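Local coordinates for tail fiber protein (Acinetobacter phage AM24, PDB 5W5P), which probably recognises and depolymerises the capsular polysaccharide of its Acinetobacter host, serving as the phage's tailspike, at residues 83-88 and 129-134; 393-398 and 403-408; 471-476 and 498-503. One frame throughout, in Å; residues are numbered along the deposited sequence.

Interaction 1 of 3, residues 83-88 and 129-134; sequences LDNDGT and VDVSYG
Val131 lays its CG1 methyl against the amide nitrogen of Asn85 and the hydroxyl of Thr88, and with 75 Å² buried in all, this van der Waals contact is small. CG1 stands 4.3 Å from Asn85 ND2 and equally far from Thr88 OG1, so one methyl covers the place where these two polar groups are joined. No hydrogen bond links the two segments directly.

The polar groups beneath the methyl are tied to one another within their own loop. Asn85 ND2 donates to Thr88 OG1 (2.7 Å) in the plane of the amide and almost straight, at 167°. The other end of the amide, OD1, accepts from Gly87 N, making an Asx turn, and from Thr88 N at 2.8 Å; both donors come from the same face of the amide, and Ile89 N is bonded to OD1 as well. Grips at both ends fix the rotation of this side chain. Asp84 OD1 forms a second Asx turn with Asp86 N (2.7 Å).

Arg46 forms salt bridges with both Asp84 and Asp86; separately, Lys127 of helix 122-132, which also carries Val131, hydrogen-bonds to Asn85 O. The contact thus joins the connection between strands 71-75 and 89-91 of the N-terminal antiparallel sheet to the C-terminal part of helix 122-132, just ahead of strand 135-140, where the parallel coils begin.

Interaction 2 of 3, residues 393-398 and 403-408; sequences ASLSGT and LAPPTF
Ser394 and Leu403 meet near the two ends of a loop in the parallel beta-helix, the elongated fold familiar from phage tailspikes; the loop leaves strand 389-390 and returns to the coils at strand 407-409. Three small van der Waals contacts and two waters hold its arms together, with no direct hydrogen bond between the segments.

Of the packing contacts, the first is made by the CD1 methyl of Leu403, which lies 3.7 Å from Ser394 CB. Ser394 OG is anti to the backbone N (chi1 170°) and also rests 3.7 Å from Leu403 CD1, so the methyl sits alongside the whole CH2-OH group. Further along, Ala393 CB faces Pro405 CB at 4.2 Å. Leu395 reaches the same proline from another direction: its side chain and the ring cross obliquely, with Leu395 CD2 4.2 Å from Pro405 CG. Pro405 is therefore touched at two neighbouring ring carbons, each by a different residue of 393-398.

Outside the two segments, strand 365-375 of an adjoining coil bonds to the backbones of Ala404 and Thr407, while Gln423 OE1 takes the N-H of Ala393. Arg450 of the second subunit donates to Leu395 O, tying segment 393-398 to a neighbouring chain of the trimer.

Polar bridging falls to the waters, which meet at a single carbonyl. One water is bonded to Ser394 O at 2.7 Å and to Leu403 O at 3.0 Å. The other accepts from Ser394 N at 3.0 Å and donates to Leu403 O at 2.7 Å, giving that carbonyl oxygen two water partners.

Interaction 3 of 3, residues 471-476 and 498-503; sequences HTVAEI and IFMQMK
Val473 has CG1 anti to its carbonyl carbon (chi1 -74°), and Met500, present as selenomethionine, has CG placed likewise and its chain bent at chi3 (-79°); together these torsions bring the methyl against the selenium, the two side chains crossing at a slant. Val473 CG1 lies 3.5 Å from Met500 SE, a close approach, and the selenium also reaches Val473 CB at 3.9 Å, so it packs on both ends of the CB-CG1 bond. Ile498 divides its branches: CD1 extends to Ala474 CB (3.8 Å), while CG2 rests 3.7 Å from Val473 O. Val473 is thus touched twice, at its side chain by Met500 and at its carbonyl by Ile498. That oxygen accepts a hydrogen bond from Ser601 OG, which satisfies it inside an otherwise apolar interface.

The two strands belong to opposed antiparallel sheets of the C-terminal domain, packed as in a beta-sandwich. Their axes approach to 8.1 Å, with 138° between the N-to-C directions, and no backbone hydrogen bond passes between them. A classic beta bulge, in which Val473 and Ala474 both face Leu580 of strand 577-582, explains why two consecutive residues can both direct their side chains at strand 498-503.

Leu582, Ser601 and Ala513 pack further on Met500, and Gln501, next along the strand, hydrogen-bonds through its amide to Gln522 and Ser612 of the third subunit.

In the fold
The three contacts share no helix or strand and follow one another along the elongated chain, with the centres of interactions 1 and 3 about 86 Å apart. Interaction 3 is wholly buried between two sheets of the C-terminal domain, and its chemistry is almost purely apolar. Interactions 1 and 2 are partly buried and involve loops: the first sets one valine methyl over a loop braced by hydrogen bonds of its own asparagine side chain, while the second combines slight apolar packing with water bridges. Trimer contacts differ too. The second subunit lies within reach of interactions 1 and 2, the third within reach of interactions 2 and 3.

Interaction 1 of 3, residues 83-88 and 129-134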
ATOM      1  N   LEU A  83     -25.108 -30.088  34.078  1.00 51.12           N
ATOM      2  CA  LEU A  83     -26.475 -29.685  33.793  1.00 52.10           C
ATOM      3  C   LEU A  83     -26.756 -29.730  32.296  1.00 55.76           C
ATOM      4  O   LEU A  83     -25.854 -29.579  31.466  1.00 57.85           O
ATOM      5  CB  LEU A  83     -26.751 -28.282  34.331  1.00 50.10           C
ATOM      6  CG  LEU A  83     -26.503 -28.065  35.827  1.00 54.95           C
ATOM      7  CD1 LEU A  83     -26.981 -26.681  36.259  1.00 55.67           C
ATOM      8  CD2 LEU A  83     -27.167 -29.152  36.663  1.00 54.63           C
ATOM      9  N   ASP A  84     -28.023 -29.952  31.962  1.00 55.16           N
ATOM     10  CA  ASP A  84     -28.460 -29.934  30.572  1.00 55.37           C
ATOM     11  C   ASP A  84     -28.391 -28.510  30.026  1.00 56.70           C
ATOM     12  O   ASP A  84     -28.918 -27.577  30.641  1.00 56.06           O
ATOM     13  CB  ASP A  84     -29.886 -30.483  30.476  1.00 55.10           C
ATOM     14  CG  ASP A  84     -30.298 -30.820  29.053  1.00 56.01           C
ATOM     15  OD1 ASP A  84     -30.288 -29.913  28.192  1.00 57.78           O
ATOM     16  OD2 ASP A  84     -30.648 -31.992  28.799  1.00 55.47           O
ATOM     17  N   ASN A  85     -27.733 -28.338  28.877  1.00 55.80           N
ATOM     18  CA  ASN A  85     -27.662 -27.035  28.225  1.00 54.26           C
ATOM     19  C   ASN A  85     -28.433 -26.984  26.912  1.00 54.53           C
ATOM     20  O   ASN A  85     -28.388 -25.958  26.227  1.00 54.32           O
ATOM     21  CB  ASN A  85     -26.198 -26.615  28.000  1.00 51.60           C
ATOM     22  CG  ASN A  85     -25.464 -27.493  26.994  1.00 49.72           C
ATOM     23  OD1 ASN A  85     -26.042 -28.374  26.365  1.00 55.07           O
ATOM     24  ND2 ASN A  85     -24.170 -27.255  26.855  1.00 46.26           N
ATOM     25  N   ASP A  86     -29.126 -28.064  26.546  1.00 54.97           N
ATOM     26  CA  ASP A  86     -29.976 -28.107  25.353  1.00 50.30           C
ATOM     27  C   ASP A  86     -29.173 -27.884  24.070  1.00 48.69           C
ATOM     28  O   ASP A  86     -29.668 -27.302  23.102  1.00 47.70           O
ATOM     29  CB  ASP A  86     -31.127 -27.101  25.459  1.00 47.53           C
ATOM     30  CG  ASP A  86     -32.340 -27.516  24.645  1.00 46.89           C
ATOM     31  OD1 ASP A  86     -32.671 -28.719  24.647  1.00 49.25           O
ATOM     32  OD2 ASP A  86     -32.964 -26.643  24.010  1.00 45.84           O
ATOM     33  N   GLY A  87     -27.930 -28.361  24.050  1.00 40.94           N
ATOM     34  CA  GLY A  87     -27.124 -28.235  22.852  1.00 40.26           C
ATOM     35  C   GLY A  87     -25.936 -29.171  22.765  1.00 45.43           C
ATOM     36  O   GLY A  87     -25.749 -29.845  21.749  1.00 48.17           O
ATOM     37  N   THR A  88     -25.105 -29.204  23.808  1.00 40.26           N
ATOM     38  CA  THR A  88     -23.933 -30.066  23.828  1.00 43.34           C
ATOM     39  C   THR A  88     -23.901 -31.016  25.011  1.00 43.30           C
ATOM     40  O   THR A  88     -23.199 -32.029  24.942  1.00 45.65           O
ATOM     41  CB  THR A  88     -22.640 -29.232  23.835  1.00 44.48           C
ATOM     42  OG1 THR A  88     -22.618 -28.381  24.990  1.00 46.67           O
ATOM     43  CG2 THR A  88     -22.547 -28.377  22.572  1.00 43.29           C
ATOM     44  N   VAL A 129     -21.383 -19.305  21.760  1.00 42.56           N
ATOM     45  CA  VAL A 129     -20.192 -18.536  22.130  1.00 41.89           C
ATOM     46  C   VAL A 129     -19.590 -19.079  23.419  1.00 43.41           C
ATOM     47  O   VAL A 129     -18.370 -19.256  23.529  1.00 44.24           O
ATOM     48  CB  VAL A 129     -20.536 -17.036  22.265  1.00 41.12           C
ATOM     49  CG1 VAL A 129     -19.398 -16.276  22.932  1.00 38.41           C
ATOM     50  CG2 VAL A 129     -20.865 -16.421  20.919  1.00 37.96           C
ATOM     51  N   ASP A 130     -20.437 -19.373  24.406  1.00 43.68           N
ATOM     52  CA  ASP A 130     -19.944 -19.729  25.733  1.00 44.38           C
ATOM     53  C   ASP A 130     -19.193 -21.056  25.730  1.00 47.18           C
ATOM     54  O   ASP A 130     -18.187 -21.202  26.434  1.00 49.48           O
ATOM     55  CB  ASP A 130     -21.108 -19.758  26.722  1.00 41.45           C
ATOM     56  CG  ASP A 130     -21.841 -18.430  26.787  1.00 45.68           C
ATOM     57  OD1 ASP A 130     -21.198 -17.380  26.560  1.00 45.98           O
ATOM     58  OD2 ASP A 130     -23.060 -18.433  27.056  1.00 50.27           O
ATOM     59  N   VAL A 131     -19.651 -22.034  24.942  1.00 46.44           N
ATOM     60  CA  VAL A 131     -18.998 -23.344  24.934  1.00 46.08           C
ATOM     61  C   VAL A 131     -17.842 -23.434  23.946  1.00 48.02           C
ATOM     62  O   VAL A 131     -17.090 -24.419  23.976  1.00 52.46           O
ATOM     63  CB  VAL A 131     -20.011 -24.471  24.637  1.00 43.40           C
ATOM     64  CG1 VAL A 131     -21.158 -24.424  25.630  1.00 42.13           C
ATOM     65  CG2 VAL A 131     -20.530 -24.364  23.210  1.00 40.90           C
ATOM     66  N   SER A 132     -17.656 -22.438  23.085  1.00 46.05           N
ATOM     67  CA  SER A 132     -16.625 -22.492  22.054  1.00 45.69           C
ATOM     68  C   SER A 132     -15.481 -21.517  22.298  1.00 42.98           C
ATOM     69  O   SER A 132     -14.583 -21.416  21.458  1.00 43.68           O
ATOM     70  CB  SER A 132     -17.247 -22.227  20.683  1.00 44.46           C
ATOM     71  OG  SER A 132     -17.738 -20.899  20.606  1.00 43.19           O
ATOM     72  N   TYR A 133     -15.491 -20.804  23.424  1.00 41.68           N
ATOM     73  CA  TYR A 133     -14.530 -19.735  23.699  1.00 42.55           C
ATOM     74  C   TYR A 133     -14.570 -18.674  22.603  1.00 44.32           C
ATOM     75  O   TYR A 133     -13.542 -18.142  22.183  1.00 48.13           O
ATOM     76  CB  TYR A 133     -13.113 -20.291  23.886  1.00 48.75           C
ATOM     77  CG  TYR A 133     -12.995 -21.295  25.009  1.00 55.62           C
ATOM     78  CD1 TYR A 133     -13.128 -22.655  24.761  1.00 57.19           C
ATOM     79  CD2 TYR A 133     -12.750 -20.884  26.317  1.00 58.01           C
ATOM     80  CE1 TYR A 133     -13.025 -23.583  25.780  1.00 63.08           C
ATOM     81  CE2 TYR A 133     -12.643 -21.809  27.348  1.00 63.02           C
ATOM     82  CZ  TYR A 133     -12.783 -23.159  27.072  1.00 68.99           C
ATOM     83  OH  TYR A 133     -12.682 -24.100  28.076  1.00 76.47           O
ATOM     84  N   GLY A 134     -15.773 -18.375  22.127  1.00 47.29           N
ATOM     85  CA  GLY A 134     -15.945 -17.357  21.108  1.00 48.87           C
ATOM     86  C   GLY A 134     -15.575 -17.785  19.705  1.00 50.27           C
ATOM     87  O   GLY A 134     -14.888 -17.044  18.995  1.00 50.04           O
TER

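Interaction 2 of 3, residues 393-398 and 403-408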
ATOM      1  N   ALA A 393      -6.740  24.024   5.486  1.00 41.70           N
ATOM      2  CA  ALA A 393      -5.397  23.931   6.039  1.00 44.72           C
ATOM      3  C   ALA A 393      -5.098  25.138   6.922  1.00 44.17           C
ATOM      4  O   ALA A 393      -5.735  26.189   6.820  1.00 43.52           O
ATOM      5  CB  ALA A 393      -4.354  23.824   4.921  1.00 43.77           C
ATOM      6  N   SER A 394      -4.113  24.976   7.801  1.00 43.26           N
ATOM      7  CA  SER A 394      -3.696  26.036   8.720  1.00 43.17           C
ATOM      8  C   SER A 394      -2.488  26.739   8.105  1.00 45.10           C
ATOM      9  O   SER A 394      -1.341  26.343   8.313  1.00 48.57           O
ATOM     10  CB  SER A 394      -3.380  25.460  10.095  1.00 43.43           C
ATOM     11  OG  SER A 394      -2.759  26.428  10.924  1.00 50.44           O
ATOM     12  N   LEU A 395      -2.749  27.802   7.341  1.00 41.72           N
ATOM     13  CA  LEU A 395      -1.702  28.462   6.570  1.00 43.82           C
ATOM     14  C   LEU A 395      -1.463  29.908   6.997  1.00 46.35           C
ATOM     15  O   LEU A 395      -0.832  30.663   6.252  1.00 45.73           O
ATOM     16  CB  LEU A 395      -2.031  28.407   5.078  1.00 46.16           C
ATOM     17  CG  LEU A 395      -2.098  27.015   4.451  1.00 42.72           C
ATOM     18  CD1 LEU A 395      -2.771  27.090   3.093  1.00 38.41           C
ATOM     19  CD2 LEU A 395      -0.705  26.425   4.335  1.00 40.90           C
ATOM     20  N   SER A 396      -1.935  30.312   8.182  1.00 44.63           N
ATOM     21  CA  SER A 396      -1.742  31.698   8.601  1.00 45.31           C
ATOM     22  C   SER A 396      -0.279  31.997   8.923  1.00 43.99           C
ATOM     23  O   SER A 396       0.147  33.154   8.839  1.00 46.50           O
ATOM     24  CB  SER A 396      -2.632  32.022   9.802  1.00 43.17           C
ATOM     25  OG  SER A 396      -2.091  31.491  10.999  1.00 54.11           O
ATOM     26  N   GLY A 397       0.499  30.981   9.290  1.00 43.36           N
ATOM     27  CA  GLY A 397       1.924  31.151   9.495  1.00 42.95           C
ATOM     28  C   GLY A 397       2.728  30.557   8.355  1.00 46.77           C
ATOM     29  O   GLY A 397       2.229  29.689   7.636  1.00 41.36           O
ATOM     30  N   THR A 398       3.967  31.019   8.167  1.00 42.80           N
ATOM     31  CA  THR A 398       4.803  30.450   7.113  1.00 46.02           C
ATOM     32  C   THR A 398       5.300  29.057   7.473  1.00 41.85           C
ATOM     33  O   THR A 398       5.603  28.260   6.579  1.00 41.23           O
ATOM     34  CB  THR A 398       5.995  31.370   6.816  1.00 43.16           C
ATOM     35  OG1 THR A 398       6.787  31.552   7.998  1.00 44.04           O
ATOM     36  CG2 THR A 398       5.520  32.726   6.307  1.00 43.62           C
ATOM     37  N   LEU A 403       1.159  21.324  11.674  1.00 45.73           N
ATOM     38  CA  LEU A 403      -0.053  20.963  10.941  1.00 43.94           C
ATOM     39  C   LEU A 403       0.285  20.876   9.455  1.00 44.96           C
ATOM     40  O   LEU A 403       0.038  21.802   8.680  1.00 47.51           O
ATOM     41  CB  LEU A 403      -1.176  21.976  11.223  1.00 43.70           C
ATOM     42  CG  LEU A 403      -1.599  22.082  12.692  1.00 36.52           C
ATOM     43  CD1 LEU A 403      -2.474  23.302  12.917  1.00 38.59           C
ATOM     44  CD2 LEU A 403      -2.316  20.818  13.145  1.00 36.54           C
ATOM     45  N   ALA A 404       0.847  19.740   9.063  1.00 44.85           N
ATOM     46  CA  ALA A 404       1.284  19.526   7.687  1.00 40.89           C
ATOM     47  C   ALA A 404       0.084  19.347   6.768  1.00 41.66           C
ATOM     48  O   ALA A 404      -0.699  18.410   6.965  1.00 41.36           O
ATOM     49  CB  ALA A 404       2.195  18.307   7.608  1.00 35.30           C
ATOM     50  N   PRO A 405      -0.103  20.210   5.772  1.00 42.07           N
ATOM     51  CA  PRO A 405      -1.232  20.057   4.847  1.00 40.09           C
ATOM     52  C   PRO A 405      -1.104  18.785   4.029  1.00 41.44           C
ATOM     53  O   PRO A 405       0.007  18.274   3.816  1.00 43.75           O
ATOM     54  CB  PRO A 405      -1.135  21.310   3.960  1.00 39.65           C
ATOM     55  CG  PRO A 405      -0.351  22.289   4.774  1.00 41.61           C
ATOM     56  CD  PRO A 405       0.635  21.464   5.543  1.00 42.70           C
ATOM     57  N   PRO A 406      -2.221  18.241   3.552  1.00 38.60           N
ATOM     58  CA  PRO A 406      -2.167  17.013   2.754  1.00 38.89           C
ATOM     59  C   PRO A 406      -1.525  17.237   1.393  1.00 37.90           C
ATOM     60  O   PRO A 406      -1.527  18.340   0.843  1.00 39.79           O
ATOM     61  CB  PRO A 406      -3.643  16.617   2.607  1.00 37.10           C
ATOM     62  CG  PRO A 406      -4.358  17.354   3.689  1.00 36.81           C
ATOM     63  CD  PRO A 406      -3.603  18.635   3.866  1.00 38.83           C
ATOM     64  N   THR A 407      -0.972  16.156   0.846  1.00 37.26           N
ATOM     65  CA  THR A 407      -0.350  16.183  -0.469  1.00 38.15           C
ATOM     66  C   THR A 407      -1.048  15.183  -1.385  1.00 36.76           C
ATOM     67  O   THR A 407      -1.714  14.248  -0.931  1.00 36.39           O
ATOM     68  CB  THR A 407       1.161  15.882  -0.395  1.00 37.89           C
ATOM     69  OG1 THR A 407       1.375  14.518  -0.016  1.00 35.83           O
ATOM     70  CG2 THR A 407       1.846  16.800   0.623  1.00 32.13           C
ATOM     71  N   PHE A 408      -0.909  15.411  -2.690  1.00 37.72           N
ATOM     72  CA  PHE A 408      -1.560  14.597  -3.710  1.00 38.29           C
ATOM     73  C   PHE A 408      -0.531  14.205  -4.760  1.00 36.54           C
ATOM     74  O   PHE A 408       0.134  15.074  -5.333  1.00 36.14           O
ATOM     75  CB  PHE A 408      -2.725  15.352  -4.369  1.00 39.15           C
ATOM     76  CG  PHE A 408      -3.908  15.572  -3.460  1.00 35.81           C
ATOM     77  CD1 PHE A 408      -3.897  16.588  -2.513  1.00 33.03           C
ATOM     78  CD2 PHE A 408      -5.035  14.772  -3.567  1.00 35.25           C
ATOM     79  CE1 PHE A 408      -4.982  16.794  -1.683  1.00 35.97           C
ATOM     80  CE2 PHE A 408      -6.125  14.968  -2.739  1.00 39.05           C
ATOM     81  CZ  PHE A 408      -6.100  15.982  -1.793  1.00 39.42           C
TER
HETATM   82  O   HOH W   1       0.589  24.673   9.320  1.00 40.15           O
HETATM   83  O   HOH W   2      -2.418  22.522   7.854  1.00 41.12           O

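Interaction 3 of 3, residues 471-476 and 498-503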
ATOM      1  N   HIS A 471      41.644  33.893 -13.075  1.00 57.07           N
ATOM      2  CA  HIS A 471      41.572  32.609 -12.388  1.00 57.73           C
ATOM      3  C   HIS A 471      40.360  31.834 -12.891  1.00 57.03           C
ATOM      4  O   HIS A 471      39.235  32.341 -12.852  1.00 56.43           O
ATOM      5  CB  HIS A 471      41.489  32.809 -10.873  1.00 58.66           C
ATOM      6  CG  HIS A 471      42.047  31.668 -10.084  1.00 59.35           C
ATOM      7  ND1 HIS A 471      41.572  30.379 -10.204  1.00 59.18           N
ATOM      8  CD2 HIS A 471      43.043  31.618  -9.167  1.00 60.71           C
ATOM      9  CE1 HIS A 471      42.254  29.584  -9.397  1.00 60.61           C
ATOM     10  NE2 HIS A 471      43.153  30.312  -8.757  1.00 60.08           N
ATOM     11  N   THR A 472      40.593  30.615 -13.372  1.00 54.51           N
ATOM     12  CA  THR A 472      39.493  29.754 -13.783  1.00 55.66           C
ATOM     13  C   THR A 472      38.712  29.326 -12.548  1.00 60.59           C
ATOM     14  O   THR A 472      39.298  28.881 -11.556  1.00 62.33           O
ATOM     15  CB  THR A 472      40.025  28.528 -14.528  1.00 56.21           C
ATOM     16  OG1 THR A 472      40.968  28.933 -15.528  1.00 58.78           O
ATOM     17  CG2 THR A 472      38.891  27.762 -15.187  1.00 56.10           C
ATOM     18  N   VAL A 473      37.391  29.471 -12.593  1.00 56.44           N
ATOM     19  CA  VAL A 473      36.569  29.242 -11.411  1.00 49.94           C
ATOM     20  C   VAL A 473      35.567  28.115 -11.592  1.00 47.83           C
ATOM     21  O   VAL A 473      35.000  27.647 -10.591  1.00 49.87           O
ATOM     22  CB  VAL A 473      35.840  30.531 -10.977  1.00 50.30           C
ATOM     23  CG1 VAL A 473      36.833  31.475 -10.333  1.00 55.86           C
ATOM     24  CG2 VAL A 473      35.104  31.176 -12.155  1.00 47.92           C
ATOM     25  N   ALA A 474      35.353  27.635 -12.811  1.00 45.65           N
ATOM     26  CA  ALA A 474      34.317  26.645 -13.060  1.00 46.14           C
ATOM     27  C   ALA A 474      34.536  26.057 -14.443  1.00 46.10           C
ATOM     28  O   ALA A 474      35.217  26.645 -15.289  1.00 45.24           O
ATOM     29  CB  ALA A 474      32.914  27.251 -12.945  1.00 48.88           C
ATOM     30  N   GLU A 475      33.955  24.879 -14.659  1.00 43.90           N
ATOM     31  CA  GLU A 475      34.071  24.191 -15.937  1.00 44.35           C
ATOM     32  C   GLU A 475      32.777  23.437 -16.197  1.00 47.64           C
ATOM     33  O   GLU A 475      32.371  22.597 -15.387  1.00 49.32           O
ATOM     34  CB  GLU A 475      35.272  23.246 -15.936  1.00 45.24           C
ATOM     35  CG  GLU A 475      35.396  22.399 -17.190  1.00 45.78           C
ATOM     36  CD  GLU A 475      36.522  21.392 -17.096  1.00 50.90           C
ATOM     37  OE1 GLU A 475      36.236  20.186 -16.944  1.00 51.31           O
ATOM     38  OE2 GLU A 475      37.697  21.805 -17.174  1.00 53.77           O
ATOM     39  N   ILE A 476      32.126  23.746 -17.309  1.00 44.94           N
ATOM     40  CA  ILE A 476      30.924  23.046 -17.729  1.00 46.30           C
ATOM     41  C   ILE A 476      31.233  22.307 -19.023  1.00 50.44           C
ATOM     42  O   ILE A 476      32.177  22.636 -19.748  1.00 56.33           O
ATOM     43  CB  ILE A 476      29.728  24.002 -17.909  1.00 47.46           C
ATOM     44  CG1 ILE A 476      29.971  24.947 -19.084  1.00 42.80           C
ATOM     45  CG2 ILE A 476      29.473  24.790 -16.625  1.00 45.46           C
ATOM     46  CD1 ILE A 476      28.882  25.977 -19.270  1.00 42.30           C
ATOM     47  N   ILE A 498      28.265  29.742  -8.251  1.00 43.82           N
ATOM     48  CA  ILE A 498      29.626  29.227  -8.108  1.00 44.58           C
ATOM     49  C   ILE A 498      30.149  29.707  -6.757  1.00 46.33           C
ATOM     50  O   ILE A 498      30.686  30.805  -6.629  1.00 46.28           O
ATOM     51  CB  ILE A 498      30.528  29.666  -9.261  1.00 44.86           C
ATOM     52  CG1 ILE A 498      29.849  29.386 -10.605  1.00 42.45           C
ATOM     53  CG2 ILE A 498      31.883  28.972  -9.175  1.00 41.81           C
ATOM     54  CD1 ILE A 498      30.560  30.010 -11.779  1.00 41.55           C
ATOM     55  N   PHE A 499      29.995  28.865  -5.737  1.00 47.74           N
ATOM     56  CA  PHE A 499      30.543  29.145  -4.413  1.00 48.15           C
ATOM     57  C   PHE A 499      32.030  28.808  -4.427  1.00 50.07           C
ATOM     58  O   PHE A 499      32.409  27.636  -4.523  1.00 50.77           O
ATOM     59  CB  PHE A 499      29.801  28.349  -3.342  1.00 46.97           C
ATOM     60  CG  PHE A 499      30.361  28.521  -1.949  1.00 48.09           C
ATOM     61  CD1 PHE A 499      30.960  29.709  -1.561  1.00 49.48           C
ATOM     62  CD2 PHE A 499      30.282  27.492  -1.027  1.00 49.38           C
ATOM     63  CE1 PHE A 499      31.470  29.863  -0.284  1.00 49.47           C
ATOM     64  CE2 PHE A 499      30.792  27.644   0.251  1.00 49.74           C
ATOM     65  CZ  PHE A 499      31.384  28.831   0.622  1.00 47.55           C
HETATM   66  N   MSE A 500      32.874  29.830  -4.333  1.00 49.18           N
HETATM   67  CA  MSE A 500      34.312  29.625  -4.367  1.00 50.36           C
HETATM   68  C   MSE A 500      34.925  29.772  -2.983  1.00 53.07           C
HETATM   69  O   MSE A 500      34.740  30.791  -2.311  1.00 54.38           O
HETATM   70  CB  MSE A 500      34.980  30.609  -5.328  1.00 54.45           C
HETATM   71  CG  MSE A 500      34.441  30.584  -6.748  1.00 59.96           C
HETATM   72 SE   MSE A 500      34.735  32.281  -7.682  1.00 60.78          SE
HETATM   73  CE  MSE A 500      33.278  33.303  -6.883  1.00 61.29           C
ATOM     74  N   GLN A 501      35.664  28.750  -2.564  1.00 53.02           N
ATOM     75  CA  GLN A 501      36.402  28.766  -1.308  1.00 52.01           C
ATOM     76  C   GLN A 501      37.888  28.765  -1.643  1.00 48.76           C
ATOM     77  O   GLN A 501      38.405  27.785  -2.191  1.00 49.10           O
ATOM     78  CB  GLN A 501      36.019  27.571  -0.437  1.00 44.54           C
ATOM     79  CG  GLN A 501      34.610  27.669   0.130  1.00 49.39           C
ATOM     80  CD  GLN A 501      34.174  26.413   0.874  1.00 48.76           C
ATOM     81  OE1 GLN A 501      34.153  25.317   0.310  1.00 45.68           O
ATOM     82  NE2 GLN A 501      33.825  26.572   2.146  1.00 48.18           N
HETATM   83  N   MSE A 502      38.570  29.863  -1.332  1.00 46.72           N
HETATM   84  CA  MSE A 502      40.008  29.944  -1.566  1.00 52.53           C
HETATM   85  C   MSE A 502      40.738  29.279  -0.410  1.00 53.12           C
HETATM   86  O   MSE A 502      40.560  29.653   0.751  1.00 48.57           O
HETATM   87  CB  MSE A 502      40.471  31.396  -1.735  1.00 57.75           C
HETATM   88  CG  MSE A 502      39.392  32.357  -2.209  1.00 63.49           C
HETATM   89 SE   MSE A 502      38.581  31.882  -3.927  1.00 68.29          SE
HETATM   90  CE  MSE A 502      37.089  33.132  -3.867  1.00 68.70           C
ATOM     91  N   LYS A 503      41.559  28.286  -0.736  1.00 51.86           N
ATOM     92  CA  LYS A 503      42.204  27.456   0.265  1.00 50.96           C
ATOM     93  C   LYS A 503      43.702  27.398   0.017  1.00 52.41           C
ATOM     94  O   LYS A 503      44.181  27.603  -1.102  1.00 54.57           O
ATOM     95  CB  LYS A 503      41.625  26.035   0.275  1.00 50.67           C
ATOM     96  CG  LYS A 503      40.117  25.973   0.437  1.00 49.67           C
ATOM     97  CD  LYS A 503      39.636  24.533   0.437  1.00 50.02           C
ATOM     98  CE  LYS A 503      38.133  24.446   0.577  1.00 46.15           C
ATOM     99  NZ  LYS A 503      37.704  23.030   0.696  1.00 45.82           N
TER